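Local coordinates for protein phosphomethylpyrimidine kinase (Pyrococcus furiosus, PDB 2PB9) that probably phosphorylates hydroxymethylpyrimidine and its monophosphate and condenses the diphosphate with thiazole phosphate into thiamine phosphate, this C-terminal piece being the ThiN domain, at residues Arg17-Ile22 / Glu181-Leu186; Asn23-Ile28 / Asn62-Val67; Gly32-Tyr37 / Lys54-Lys59; Arg93-Ile98 / Leu170-Asn175. One frame throughout, in Å; residues are numbered along the deposited sequence.

Interaction 1 of 4, residues Arg17-Ile22 / Glu181-Leu186; sequences REFESI and EKIKML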
loop_
_atom_site.group_PDB
_atom_site.type_symbol
_atom_site.label_atom_id
_atom_site.label_comp_id
_atom_site.label_asym_id
_atom_site.label_seq_id
_atom_site.Cartn_x
_atom_site.Cartn_y
_atom_site.Cartn_z
ATOM N N ARG A 17 21.367 27.992 9.436
ATOM C CA ARG A 17 21.149 29.370 9.036
ATOM C C ARG A 17 21.454 29.488 7.546
ATOM O O ARG A 17 20.720 30.128 6.799
ATOM C CB ARG A 17 22.037 30.325 9.843
ATOM C CG ARG A 17 21.379 31.689 10.073
ATOM C CD ARG A 17 22.335 32.798 10.541
ATOM N NE ARG A 17 23.027 32.508 11.801
ATOM C CZ ARG A 17 24.168 31.826 11.896
ATOM N NH1 ARG A 17 24.762 31.356 10.799
ATOM N NH2 ARG A 17 24.720 31.615 13.087
ATOM N N GLU A 18 22.532 28.856 7.103
ATOM C CA GLU A 18 22.859 28.925 5.692
ATOM C C GLU A 18 21.862 28.109 4.860
ATOM O O GLU A 18 21.496 28.496 3.753
ATOM C CB GLU A 18 24.291 28.446 5.436
ATOM C CG GLU A 18 24.675 28.531 3.965
ATOM C CD GLU A 18 26.149 28.275 3.708
ATOM O OE1 GLU A 18 26.698 27.304 4.268
ATOM O OE2 GLU A 18 26.761 29.037 2.930
ATOM N N PHE A 19 21.443 26.967 5.404
ATOM C CA PHE A 19 20.450 26.194 4.678
ATOM C C PHE A 19 19.214 27.012 4.329
ATOM O O PHE A 19 18.777 27.069 3.208
ATOM C CB PHE A 19 20.040 24.957 5.476
ATOM C CG PHE A 19 18.919 24.189 4.846
ATOM C CD1 PHE A 19 19.147 23.397 3.734
ATOM C CD2 PHE A 19 17.638 24.264 5.362
ATOM C CE1 PHE A 19 18.115 22.690 3.148
ATOM C CE2 PHE A 19 16.601 23.561 4.780
ATOM C CZ PHE A 19 16.839 22.772 3.671
ATOM N N GLU A 20 18.748 27.727 5.362
ATOM C CA GLU A 20 17.606 28.619 5.206
ATOM C C GLU A 20 17.891 29.714 4.178
ATOM O O GLU A 20 17.059 29.992 3.322
ATOM C CB GLU A 20 17.259 29.299 6.533
ATOM C CG GLU A 20 16.668 28.409 7.583
ATOM C CD GLU A 20 16.340 29.177 8.842
ATOM O OE1 GLU A 20 17.258 29.845 9.371
ATOM O OE2 GLU A 20 15.178 29.117 9.310
ATOM N N SER A 21 19.062 30.335 4.267
ATOM C CA SER A 21 19.399 31.407 3.344
ATOM C C SER A 21 19.339 30.976 1.877
ATOM O O SER A 21 18.849 31.729 1.036
ATOM C CB SER A 21 20.779 32.000 3.671
ATOM O OG SER A 21 21.838 31.190 3.195
ATOM N N ILE A 22 19.816 29.778 1.557
ATOM C CA ILE A 22 19.767 29.319 0.168
ATOM C C ILE A 22 18.332 29.022 -0.259
ATOM O O ILE A 22 18.070 28.695 -1.414
ATOM C CB ILE A 22 20.652 28.067 -0.065
ATOM C CG1 ILE A 22 20.186 26.901 0.806
ATOM C CG2 ILE A 22 22.109 28.406 0.234
ATOM C CD1 ILE A 22 21.024 25.648 0.622
ATOM N N GLU A 181 26.926 21.124 1.688
ATOM C CA GLU A 181 27.572 21.269 0.396
ATOM C C GLU A 181 26.913 20.394 -0.661
ATOM O O GLU A 181 26.786 20.807 -1.809
ATOM C CB GLU A 181 29.069 20.970 0.515
ATOM C CG GLU A 181 29.777 21.929 1.486
ATOM C CD GLU A 181 31.305 21.823 1.477
ATOM O OE1 GLU A 181 31.919 22.182 0.447
ATOM O OE2 GLU A 181 31.890 21.393 2.502
ATOM N N LYS A 182 26.478 19.197 -0.285
ATOM C CA LYS A 182 25.821 18.307 -1.239
ATOM C C LYS A 182 24.501 18.952 -1.645
ATOM O O LYS A 182 24.091 18.900 -2.802
ATOM C CB LYS A 182 25.514 16.945 -0.603
ATOM C CG LYS A 182 26.687 16.203 -0.017
ATOM C CD LYS A 182 27.299 15.253 -1.012
ATOM C CE LYS A 182 28.505 14.541 -0.415
ATOM N NZ LYS A 182 29.573 15.508 0.003
ATOM N N ILE A 183 23.829 19.553 -0.671
ATOM C CA ILE A 183 22.552 20.196 -0.922
ATOM C C ILE A 183 22.730 21.349 -1.893
ATOM O O ILE A 183 21.946 21.515 -2.834
ATOM C CB ILE A 183 21.929 20.713 0.391
ATOM C CG1 ILE A 183 21.648 19.531 1.321
ATOM C CG2 ILE A 183 20.646 21.487 0.102
ATOM C CD1 ILE A 183 20.707 18.489 0.735
ATOM N N LYS A 184 23.765 22.149 -1.660
ATOM C CA LYS A 184 24.057 23.282 -2.523
ATOM C C LYS A 184 24.161 22.801 -3.971
ATOM O O LYS A 184 23.607 23.430 -4.878
ATOM C CB LYS A 184 25.356 23.962 -2.075
ATOM C CG LYS A 184 25.192 24.910 -0.868
ATOM C CD LYS A 184 26.547 25.289 -0.268
ATOM C CE LYS A 184 26.680 26.791 -0.001
ATOM N NZ LYS A 184 25.634 27.318 0.914
HETATM N N MSE A 185 24.850 21.680 -4.177
HETATM C CA MSE A 185 25.017 21.100 -5.512
HETATM C C MSE A 185 23.660 20.802 -6.131
HETATM O O MSE A 185 23.407 21.099 -7.304
HETATM C CB MSE A 185 25.790 19.782 -5.441
HETATM C CG MSE A 185 27.268 19.882 -5.149
HETATM SE SE MSE A 185 28.039 18.089 -5.053
HETATM C CE MSE A 185 28.636 18.115 -3.201
ATOM N N LEU A 186 22.800 20.197 -5.320
ATOM C CA LEU A 186 21.459 19.807 -5.735
ATOM C C LEU A 186 20.688 20.946 -6.385
ATOM O O LEU A 186 19.639 20.732 -6.985
ATOM C CB LEU A 186 20.685 19.276 -4.528
ATOM C CG LEU A 186 19.401 18.510 -4.828
ATOM C CD1 LEU A 186 19.701 17.364 -5.777
ATOM C CD2 LEU A 186 18.809 17.990 -3.531
#
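Lys184 leaves the helix of residues 181-185 along its flank and then turns in to meet the helix of residues 17-21. At CB the chain sets off with CG anti to the carbonyl carbon (chi1 -80°), and it runs nearly straight through CG before it bends at chi3 (133°) and again at chi4 (58°). The bend at chi3 brings CE to 3.7 Å from Glu18 OE2, and the bend at chi4 turns NZ onto the same carboxylate oxygen, at 2.9 Å, to form a salt bridge, while CG2 of Ile22 lies 3.8 Å from NZ on another side. Glu18 comes to meet it fully extended, CG anti to its backbone N, so the two chains cross at about a right angle, carboxylate against amine.

Helices 5-21 and 176-185 lie next to each other on one face of the central mixed sheet, and the salt bridge spans them on the side turned away from the strands. An alanine in place of Glu18 would remove the carboxylate and would probably leave the Lys184 amine without its charge partner, loosening the outer tie between the two helices.

Nearer the sheet the contact turns apolar. Ile183 brings its CG2 branch to the edge of the Phe19 ring, near the ring plane, with CE1 of Phe19 4.1 Å from CG2 of Ile183. That same CG2 of Ile183 also receives CD1 of Ile22 at 4.2 Å. Beneath this layer, Phe19 rests on Ile96 and Ile183 on Val171, both of the sheet.

Interaction 2 of 4, residues Asn23-Ile28 / Asn62-Val67; sequences NPVRLI and NSVKAV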
loop_
_atom_site.group_PDB
_atom_site.type_symbol
_atom_site.label_atom_id
_atom_site.label_comp_id
_atom_site.label_asym_id
_atom_site.label_seq_id
_atom_site.Cartn_x
_atom_site.Cartn_y
_atom_site.Cartn_z
ATOM N N ASN A 23 17.412 29.143 0.696
ATOM C CA ASN A 23 15.981 28.946 0.465
ATOM C C ASN A 23 15.585 27.723 -0.360
ATOM O O ASN A 23 15.099 27.853 -1.483
ATOM C CB ASN A 23 15.396 30.199 -0.192
ATOM C CG ASN A 23 13.904 30.080 -0.449
ATOM O OD1 ASN A 23 13.121 29.855 0.475
ATOM N ND2 ASN A 23 13.503 30.228 -1.711
ATOM N N PRO A 24 15.769 26.520 0.202
ATOM C CA PRO A 24 15.451 25.237 -0.432
ATOM C C PRO A 24 14.016 24.776 -0.156
ATOM O O PRO A 24 13.789 23.810 0.572
ATOM C CB PRO A 24 16.467 24.310 0.200
ATOM C CG PRO A 24 16.463 24.802 1.623
ATOM C CD PRO A 24 16.494 26.308 1.468
ATOM N N VAL A 25 13.045 25.459 -0.743
ATOM C CA VAL A 25 11.655 25.106 -0.516
ATOM C C VAL A 25 11.239 23.806 -1.210
ATOM O O VAL A 25 10.568 22.967 -0.607
ATOM C CB VAL A 25 10.719 26.245 -0.974
ATOM C CG1 VAL A 25 9.327 26.049 -0.385
ATOM C CG2 VAL A 25 11.300 27.585 -0.553
ATOM N N ARG A 26 11.639 23.625 -2.465
ATOM C CA ARG A 26 11.253 22.418 -3.185
ATOM C C ARG A 26 11.762 21.143 -2.536
ATOM O O ARG A 26 11.213 20.067 -2.782
ATOM C CB ARG A 26 11.744 22.464 -4.635
ATOM C CG ARG A 26 13.251 22.370 -4.799
ATOM C CD ARG A 26 13.656 22.522 -6.269
ATOM N NE ARG A 26 13.528 21.283 -7.040
ATOM C CZ ARG A 26 14.557 20.515 -7.394
ATOM N NH1 ARG A 26 15.795 20.858 -7.047
ATOM N NH2 ARG A 26 14.351 19.406 -8.098
ATOM N N LEU A 27 12.798 21.266 -1.704
ATOM C CA LEU A 27 13.398 20.108 -1.045
ATOM C C LEU A 27 12.809 19.727 0.317
ATOM O O LEU A 27 13.156 18.692 0.874
ATOM C CB LEU A 27 14.909 20.323 -0.888
ATOM C CG LEU A 27 15.753 20.513 -2.156
ATOM C CD1 LEU A 27 17.236 20.589 -1.796
ATOM C CD2 LEU A 27 15.506 19.356 -3.115
ATOM N N ILE A 28 11.920 20.553 0.848
ATOM C CA ILE A 28 11.326 20.296 2.152
ATOM C C ILE A 28 10.086 19.409 2.093
ATOM O O ILE A 28 9.124 19.735 1.403
ATOM C CB ILE A 28 10.925 21.635 2.836
ATOM C CG1 ILE A 28 12.156 22.525 3.012
ATOM C CG2 ILE A 28 10.266 21.369 4.187
ATOM C CD1 ILE A 28 13.094 22.071 4.075
ATOM N N ASN A 62 7.159 31.216 0.579
ATOM C CA ASN A 62 7.830 30.660 -0.576
ATOM C C ASN A 62 9.238 30.492 -0.051
ATOM O O ASN A 62 10.218 30.840 -0.709
ATOM C CB ASN A 62 7.819 31.643 -1.747
ATOM C CG ASN A 62 8.574 31.115 -2.963
ATOM O OD1 ASN A 62 9.170 30.034 -2.920
ATOM N ND2 ASN A 62 8.560 31.885 -4.050
ATOM N N SER A 63 9.321 29.983 1.169
ATOM C CA SER A 63 10.605 29.763 1.808
ATOM C C SER A 63 10.513 28.693 2.886
ATOM O O SER A 63 9.523 27.969 2.983
ATOM C CB SER A 63 11.129 31.075 2.405
ATOM O OG SER A 63 10.184 31.638 3.292
ATOM N N VAL A 64 11.556 28.600 3.696
ATOM C CA VAL A 64 11.601 27.612 4.752
ATOM C C VAL A 64 11.878 28.289 6.080
ATOM O O VAL A 64 12.376 29.414 6.128
ATOM C CB VAL A 64 12.699 26.574 4.480
ATOM C CG1 VAL A 64 12.603 26.101 3.040
ATOM C CG2 VAL A 64 14.068 27.171 4.772
ATOM N N LYS A 65 11.558 27.598 7.165
ATOM C CA LYS A 65 11.778 28.166 8.477
ATOM C C LYS A 65 12.073 27.083 9.488
ATOM O O LYS A 65 11.403 26.054 9.522
ATOM C CB LYS A 65 10.541 28.964 8.900
ATOM C CG LYS A 65 10.634 29.615 10.264
ATOM C CD LYS A 65 9.415 30.478 10.542
ATOM C CE LYS A 65 9.434 31.017 11.962
ATOM N NZ LYS A 65 8.300 31.944 12.208
ATOM N N ALA A 66 13.108 27.308 10.290
ATOM C CA ALA A 66 13.484 26.373 11.344
ATOM C C ALA A 66 12.603 26.802 12.496
ATOM O O ALA A 66 12.752 27.906 13.007
ATOM C CB ALA A 66 14.949 26.543 11.710
ATOM N N VAL A 67 11.674 25.948 12.897
ATOM C CA VAL A 67 10.755 26.315 13.971
ATOM C C VAL A 67 11.423 26.653 15.289
ATOM O O VAL A 67 10.916 27.471 16.042
ATOM C CB VAL A 67 9.712 25.208 14.229
ATOM C CG1 VAL A 67 8.826 25.593 15.411
ATOM C CG2 VAL A 67 8.872 24.998 12.981
#
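The peptide group joining Asn62 to Ser63 has the CG2 methyl of Val25 above its plane, and the flat carboxamide of Asn23 comes up to its carbonyl end, Asn23 CG being 3.8 Å from Asn62 O. Here the loop that follows helix 5-21 packs against the second strand of a small two-stranded antiparallel sheet, 57-59 with 64-66. The loop starts at Asn23, whose positive phi (45°) takes the chain out of the helix. It then makes a type I turn from Val25 to Ile28, closed by Ile28 N donating to Val25 O at 3.1 Å.

Val25 points toward the strand where it begins. Its CG2, anti to the carbonyl carbon, sits 3.3 Å from Ser63 CA, and the same methyl is 4.1 Å from Val64 CG1.

Val64 is the residue that the loop wraps round. Its two methyls have separate neighbours: CG2 faces the Pro24 ring, with Val64 CG2 4.2 Å from Pro24 CD, while CG1 turns into the curve of the loop between Pro24, Val25 and Ile28. Pro24 also leans on Phe19 of helix 5-21, and Lys59, from the partner strand 57-59, donates its NZ to both Val25 O and Ile28 O. Beyond Val64 the strand reaches a subunit interface, where Lys65 NZ bonds to Val67 O of the second subunit and the two Val67 side chains meet. At the end of the turn, Ile28 crosses Val64 obliquely and sets its CG1 3.6 Å from Val64 CG1.

Interaction 3 of 4, residues Gly32-Tyr37 / Lys54-Lys59; sequences GTNFVY and KGRIVK. With PO4 (phosphate ion), chain C.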
loop_
_atom_site.group_PDB
_atom_site.type_symbol
_atom_site.label_atom_id
_atom_site.label_comp_id
_atom_site.label_asym_id
_atom_site.label_seq_id
_atom_site.Cartn_x
_atom_site.Cartn_y
_atom_site.Cartn_z
ATOM N N GLY A 32 8.495 17.943 7.477
ATOM C CA GLY A 32 9.543 18.874 7.854
ATOM C C GLY A 32 10.944 18.312 7.688
ATOM O O GLY A 32 11.150 17.099 7.634
ATOM N N THR A 33 11.920 19.202 7.596
ATOM C CA THR A 33 13.291 18.765 7.458
ATOM C C THR A 33 14.059 18.988 8.761
ATOM O O THR A 33 13.946 20.040 9.403
ATOM C CB THR A 33 14.009 19.505 6.295
ATOM O OG1 THR A 33 13.534 18.991 5.047
ATOM C CG2 THR A 33 15.537 19.315 6.378
ATOM N N ASN A 34 14.811 17.969 9.157
ATOM C CA ASN A 34 15.632 18.062 10.337
ATOM C C ASN A 34 17.076 17.851 9.876
ATOM O O ASN A 34 17.352 17.043 8.989
ATOM C CB ASN A 34 15.218 17.018 11.374
ATOM C CG ASN A 34 15.430 17.507 12.801
ATOM O OD1 ASN A 34 14.795 17.019 13.729
ATOM N ND2 ASN A 34 16.322 18.476 12.977
ATOM N N PHE A 35 17.984 18.607 10.474
ATOM C CA PHE A 35 19.395 18.561 10.136
ATOM C C PHE A 35 20.093 18.210 11.451
ATOM O O PHE A 35 19.937 18.918 12.454
ATOM C CB PHE A 35 19.795 19.950 9.622
ATOM C CG PHE A 35 21.108 19.997 8.899
ATOM C CD1 PHE A 35 21.516 21.177 8.274
ATOM C CD2 PHE A 35 21.958 18.894 8.866
ATOM C CE1 PHE A 35 22.755 21.266 7.630
ATOM C CE2 PHE A 35 23.201 18.966 8.226
ATOM C CZ PHE A 35 23.599 20.158 7.608
ATOM N N VAL A 36 20.841 17.111 11.464
ATOM C CA VAL A 36 21.501 16.701 12.699
ATOM C C VAL A 36 23.009 16.573 12.652
ATOM O O VAL A 36 23.619 16.462 11.585
ATOM C CB VAL A 36 20.950 15.351 13.241
ATOM C CG1 VAL A 36 19.465 15.451 13.449
ATOM C CG2 VAL A 36 21.304 14.204 12.291
ATOM N N TYR A 37 23.592 16.590 13.842
ATOM C CA TYR A 37 25.024 16.455 14.022
ATOM C C TYR A 37 25.211 15.757 15.363
ATOM O O TYR A 37 24.915 16.308 16.424
ATOM C CB TYR A 37 25.689 17.822 14.016
ATOM C CG TYR A 37 27.194 17.774 13.895
ATOM C CD1 TYR A 37 27.855 16.593 13.545
ATOM C CD2 TYR A 37 27.960 18.924 14.113
ATOM C CE1 TYR A 37 29.238 16.556 13.417
ATOM C CE2 TYR A 37 29.341 18.899 13.984
ATOM C CZ TYR A 37 29.970 17.716 13.638
ATOM O OH TYR A 37 31.331 17.711 13.508
ATOM N N LYS A 54 14.921 21.712 16.860
ATOM C CA LYS A 54 13.676 21.496 17.586
ATOM C C LYS A 54 12.499 22.051 16.800
ATOM O O LYS A 54 12.345 23.262 16.669
ATOM C CB LYS A 54 13.737 22.159 18.958
ATOM C CG LYS A 54 12.493 21.951 19.763
ATOM C CD LYS A 54 12.587 22.647 21.099
ATOM C CE LYS A 54 11.296 22.458 21.883
ATOM N NZ LYS A 54 11.320 23.225 23.147
ATOM N N GLY A 55 11.670 21.154 16.278
ATOM C CA GLY A 55 10.517 21.571 15.504
ATOM C C GLY A 55 10.812 21.472 14.021
ATOM O O GLY A 55 9.963 21.787 13.195
ATOM N N ARG A 56 12.027 21.039 13.695
ATOM C CA ARG A 56 12.474 20.883 12.312
ATOM C C ARG A 56 12.405 22.184 11.515
ATOM O O ARG A 56 12.254 23.266 12.080
ATOM C CB ARG A 56 11.643 19.800 11.621
ATOM C CG ARG A 56 11.649 18.481 12.371
ATOM C CD ARG A 56 10.616 17.524 11.821
ATOM N NE ARG A 56 10.342 16.405 12.717
ATOM C CZ ARG A 56 9.169 15.781 12.771
ATOM N NH1 ARG A 56 8.175 16.178 11.989
ATOM N NH2 ARG A 56 8.985 14.758 13.595
ATOM N N ILE A 57 12.543 22.068 10.201
ATOM C CA ILE A 57 12.476 23.225 9.312
ATOM C C ILE A 57 11.336 22.936 8.336
ATOM O O ILE A 57 11.370 21.942 7.606
ATOM C CB ILE A 57 13.800 23.410 8.546
ATOM C CG1 ILE A 57 14.974 23.251 9.516
ATOM C CG2 ILE A 57 13.844 24.795 7.905
ATOM C CD1 ILE A 57 16.343 23.269 8.857
ATOM N N VAL A 58 10.327 23.801 8.336
ATOM C CA VAL A 58 9.143 23.612 7.493
ATOM C C VAL A 58 8.964 24.661 6.391
ATOM O O VAL A 58 9.582 25.733 6.433
ATOM C CB VAL A 58 7.875 23.611 8.385
ATOM C CG1 VAL A 58 8.047 22.624 9.519
ATOM C CG2 VAL A 58 7.632 24.995 8.970
ATOM N N LYS A 59 8.128 24.346 5.400
ATOM C CA LYS A 59 7.864 25.305 4.326
ATOM C C LYS A 59 7.165 26.481 4.988
ATOM O O LYS A 59 6.194 26.306 5.730
ATOM C CB LYS A 59 6.922 24.749 3.250
ATOM C CG LYS A 59 7.449 23.613 2.381
ATOM C CD LYS A 59 6.601 23.510 1.094
ATOM C CE LYS A 59 6.748 22.152 0.353
ATOM N NZ LYS A 59 8.082 21.854 -0.321
HETATM P P PO4 C . 12.916 14.016 13.362
HETATM O O1 PO4 C . 12.368 13.846 11.992
HETATM O O2 PO4 C . 12.848 15.457 13.744
HETATM O O3 PO4 C . 12.074 13.212 14.316
HETATM O O4 PO4 C . 14.326 13.543 13.396
#
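Arg56 grips the bound phosphate by the edge of its guanidinium: NE donates to PO4 O2 at 2.9 Å with an N-H...O angle of 155°, the oxygen lying in the guanidinium plane. The motif beneath is a single antiparallel bridge, the hydrogen-bonded pair Thr33 and Ile57, beside this phosphate, which probably came from the crystallisation liquor. Thr33 N donates almost straight (178°) to Ile57 O at 2.8 Å, and Ile57 N returns a bond to Thr33 O at 2.6 Å.

The bridge sets Arg56 and Asn34 next to each other, their side chains crossing at about a right angle beside the phosphate. Arg56 is extended from CG to NE; Val31 O holds its NH1, and Glu30 of the second subunit forms a salt bridge with NH2. A leucine instead of Arg56 would lose the NE donor and both outer ties, and would probably weaken the hold on this phosphate.

Farther round, Ser75 OG and the backbone N of His77 and Leu78, at the start of helix 77-86, also hydrogen-bond to the anion. Gly32 has backbone angles that call for glycine, and a CB on it would sit just 3.3 Å from Arg56 CB.

Interaction 4 of 4, residues Arg93-Ile98 / Leu170-Asn175; sequences RSAINI and LVFGRN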
loop_
_atom_site.group_PDB
_atom_site.type_symbol
_atom_site.label_atom_id
_atom_site.label_comp_id
_atom_site.label_asym_id
_atom_site.label_seq_id
_atom_site.Cartn_x
_atom_site.Cartn_y
_atom_site.Cartn_z
ATOM N N ARG A 93 28.644 11.779 11.244
ATOM C CA ARG A 93 27.666 12.087 12.269
ATOM C C ARG A 93 26.751 13.247 11.960
ATOM O O ARG A 93 26.196 13.870 12.865
ATOM C CB ARG A 93 28.350 12.323 13.607
ATOM C CG ARG A 93 29.754 12.835 13.514
ATOM C CD ARG A 93 30.612 12.027 14.452
ATOM N NE ARG A 93 31.745 12.799 14.930
ATOM C CZ ARG A 93 31.646 13.884 15.689
ATOM N NH1 ARG A 93 30.457 14.331 16.066
ATOM N NH2 ARG A 93 32.743 14.522 16.065
ATOM N N SER A 94 26.596 13.538 10.677
ATOM C CA SER A 94 25.709 14.599 10.245
ATOM C C SER A 94 24.835 14.002 9.157
ATOM O O SER A 94 25.224 13.037 8.492
ATOM C CB SER A 94 26.498 15.781 9.685
ATOM O OG SER A 94 25.626 16.862 9.382
ATOM N N ALA A 95 23.647 14.567 8.989
ATOM C CA ALA A 95 22.719 14.095 7.972
ATOM C C ALA A 95 21.577 15.085 7.857
ATOM O O ALA A 95 21.471 16.013 8.656
ATOM C CB ALA A 95 22.177 12.704 8.348
ATOM N N ILE A 96 20.733 14.886 6.855
ATOM C CA ILE A 96 19.573 15.742 6.643
ATOM C C ILE A 96 18.554 15.013 5.773
ATOM O O ILE A 96 18.919 14.287 4.844
ATOM C CB ILE A 96 19.963 17.077 5.962
ATOM C CG1 ILE A 96 18.754 18.001 5.906
ATOM C CG2 ILE A 96 20.464 16.833 4.545
ATOM C CD1 ILE A 96 19.085 19.381 5.397
ATOM N N ASN A 97 17.277 15.171 6.083
ATOM C CA ASN A 97 16.282 14.507 5.266
ATOM C C ASN A 97 15.532 15.529 4.424
ATOM O O ASN A 97 15.065 16.560 4.925
ATOM C CB ASN A 97 15.299 13.678 6.117
ATOM C CG ASN A 97 14.438 14.527 7.044
ATOM O OD1 ASN A 97 14.866 14.911 8.133
ATOM N ND2 ASN A 97 13.214 14.822 6.613
ATOM N N ILE A 98 15.449 15.248 3.130
ATOM C CA ILE A 98 14.748 16.130 2.226
ATOM C C ILE A 98 13.678 15.370 1.473
ATOM O O ILE A 98 13.675 14.141 1.436
ATOM C CB ILE A 98 15.707 16.776 1.225
ATOM C CG1 ILE A 98 16.488 15.699 0.476
ATOM C CG2 ILE A 98 16.664 17.699 1.959
ATOM C CD1 ILE A 98 17.405 16.260 -0.614
ATOM N N LEU A 170 17.716 10.680 2.326
ATOM C CA LEU A 170 18.645 11.023 3.391
ATOM C C LEU A 170 20.026 11.222 2.758
ATOM O O LEU A 170 20.447 10.460 1.884
ATOM C CB LEU A 170 18.705 9.899 4.430
ATOM C CG LEU A 170 17.347 9.360 4.890
ATOM C CD1 LEU A 170 17.560 8.222 5.865
ATOM C CD2 LEU A 170 16.535 10.454 5.536
ATOM N N VAL A 171 20.707 12.278 3.181
ATOM C CA VAL A 171 22.039 12.570 2.687
ATOM C C VAL A 171 22.924 12.775 3.895
ATOM O O VAL A 171 22.590 13.552 4.791
ATOM C CB VAL A 171 22.055 13.821 1.782
ATOM C CG1 VAL A 171 21.010 14.806 2.237
ATOM C CG2 VAL A 171 23.436 14.460 1.803
ATOM N N PHE A 172 24.075 12.078 3.896
ATOM C CA PHE A 172 24.990 12.090 5.029
ATOM C C PHE A 172 26.275 12.820 4.676
ATOM O O PHE A 172 26.710 12.912 3.548
ATOM C CB PHE A 172 25.297 10.664 5.484
ATOM C CG PHE A 172 24.075 9.829 5.710
ATOM C CD1 PHE A 172 23.302 9.409 4.640
ATOM C CD2 PHE A 172 23.700 9.467 6.990
ATOM C CE1 PHE A 172 22.173 8.639 4.845
ATOM C CE2 PHE A 172 22.571 8.697 7.202
ATOM C CZ PHE A 172 21.807 8.282 6.128
ATOM N N GLY A 173 26.907 13.295 5.768
ATOM C CA GLY A 173 28.170 13.998 5.687
ATOM C C GLY A 173 28.882 13.790 7.007
ATOM O O GLY A 173 28.269 13.367 7.989
ATOM N N ARG A 174 30.174 14.083 7.048
ATOM C CA ARG A 174 30.920 13.907 8.276
ATOM C C ARG A 174 30.665 15.064 9.237
ATOM O O ARG A 174 30.904 14.948 10.435
ATOM C CB ARG A 174 32.402 13.769 7.954
ATOM C CG ARG A 174 32.674 12.646 6.975
ATOM C CD ARG A 174 34.149 12.486 6.735
ATOM N NE ARG A 174 34.768 13.730 6.298
ATOM C CZ ARG A 174 36.083 13.919 6.244
ATOM N NH1 ARG A 174 36.902 12.937 6.602
ATOM N NH2 ARG A 174 36.582 15.086 5.846
ATOM N N ASN A 175 30.176 16.176 8.706
ATOM C CA ASN A 175 29.846 17.347 9.516
ATOM C C ASN A 175 28.775 18.116 8.743
ATOM O O ASN A 175 28.552 17.848 7.562
ATOM C CB ASN A 175 31.088 18.222 9.740
ATOM C CG ASN A 175 31.708 18.709 8.435
ATOM O OD1 ASN A 175 31.100 19.480 7.691
ATOM N ND2 ASN A 175 32.920 18.253 8.152
#
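Residues 94-98 and 170-173 run antiparallel, their local axes 162° apart and 4.6 Å at closest approach, with Ser94-Gly173 and Ile96-Val171 as hydrogen-bonded pairs and Ala95-Phe172 and Asn97-Leu170 as the non-hydrogen-bonded pairs. Val171 N donates to Ile96 O at 3.2 Å in the carbonyl plane, whereas the return bond from Ile96 N to Val171 O is weak. At the other pair Gly173 N approaches Ser94 O from well above the carbonyl plane.

One face carries Ala95, Asn97, Leu170 and Phe172. Phe172 lays its ring obliquely beside Ala95, CD2 of Phe172 being 3.8 Å from CB of Ala95, and the ring also stacks with Tyr85 of helix 77-86. Leu170 swings its CD2 branch to 3.5 Å from Asn97 CB. The carboxamide of Asn97 turns to the neighbouring segment 32-34 of the same chain, just before strand 35-38, where OD1 accepts from Asn34 N and ND2 donates to Gly32 O; this holds it at both ends, about 5 Å from the bound phosphate.

On the other face Ile96 and Val171 lie side by side and point the same way, Ile96 resting on Val179 of helix 176-185. Ser94 OG, anti to its backbone N, bonds to Val36 O of strand 35-38. Just past the strand, Asn175 occupies the N-cap position, its OD1 accepting from Glu178 N, and so starts helix 176-185. These are two inner strands of the ThiN domain's mixed sheet, an alpha/beta layering with helix 77-86 on one face and helix 176-185 on the other.

How the interactions relate
From the N terminus, interaction 1 opens at the end of helix 5-21 and closes only at the last helix, so the other three all lie inside its loop. Interaction 2 opens next, at 23-28, and interaction 3 nests within it, closing at 54-59 before 62-67 closes interaction 2. Interaction 4 follows in series, from 93-98 to 170-175, and no loops cross. The two-stranded sheet joins interactions 2 and 3 through Lys65 with Val58 and Val67 with Arg56, and both touch the second subunit. Adjacent strands 35-38 and 94-98 link interaction 3 to interaction 4, while Glu20 of interaction 1 bonds to Ala66 of interaction 2.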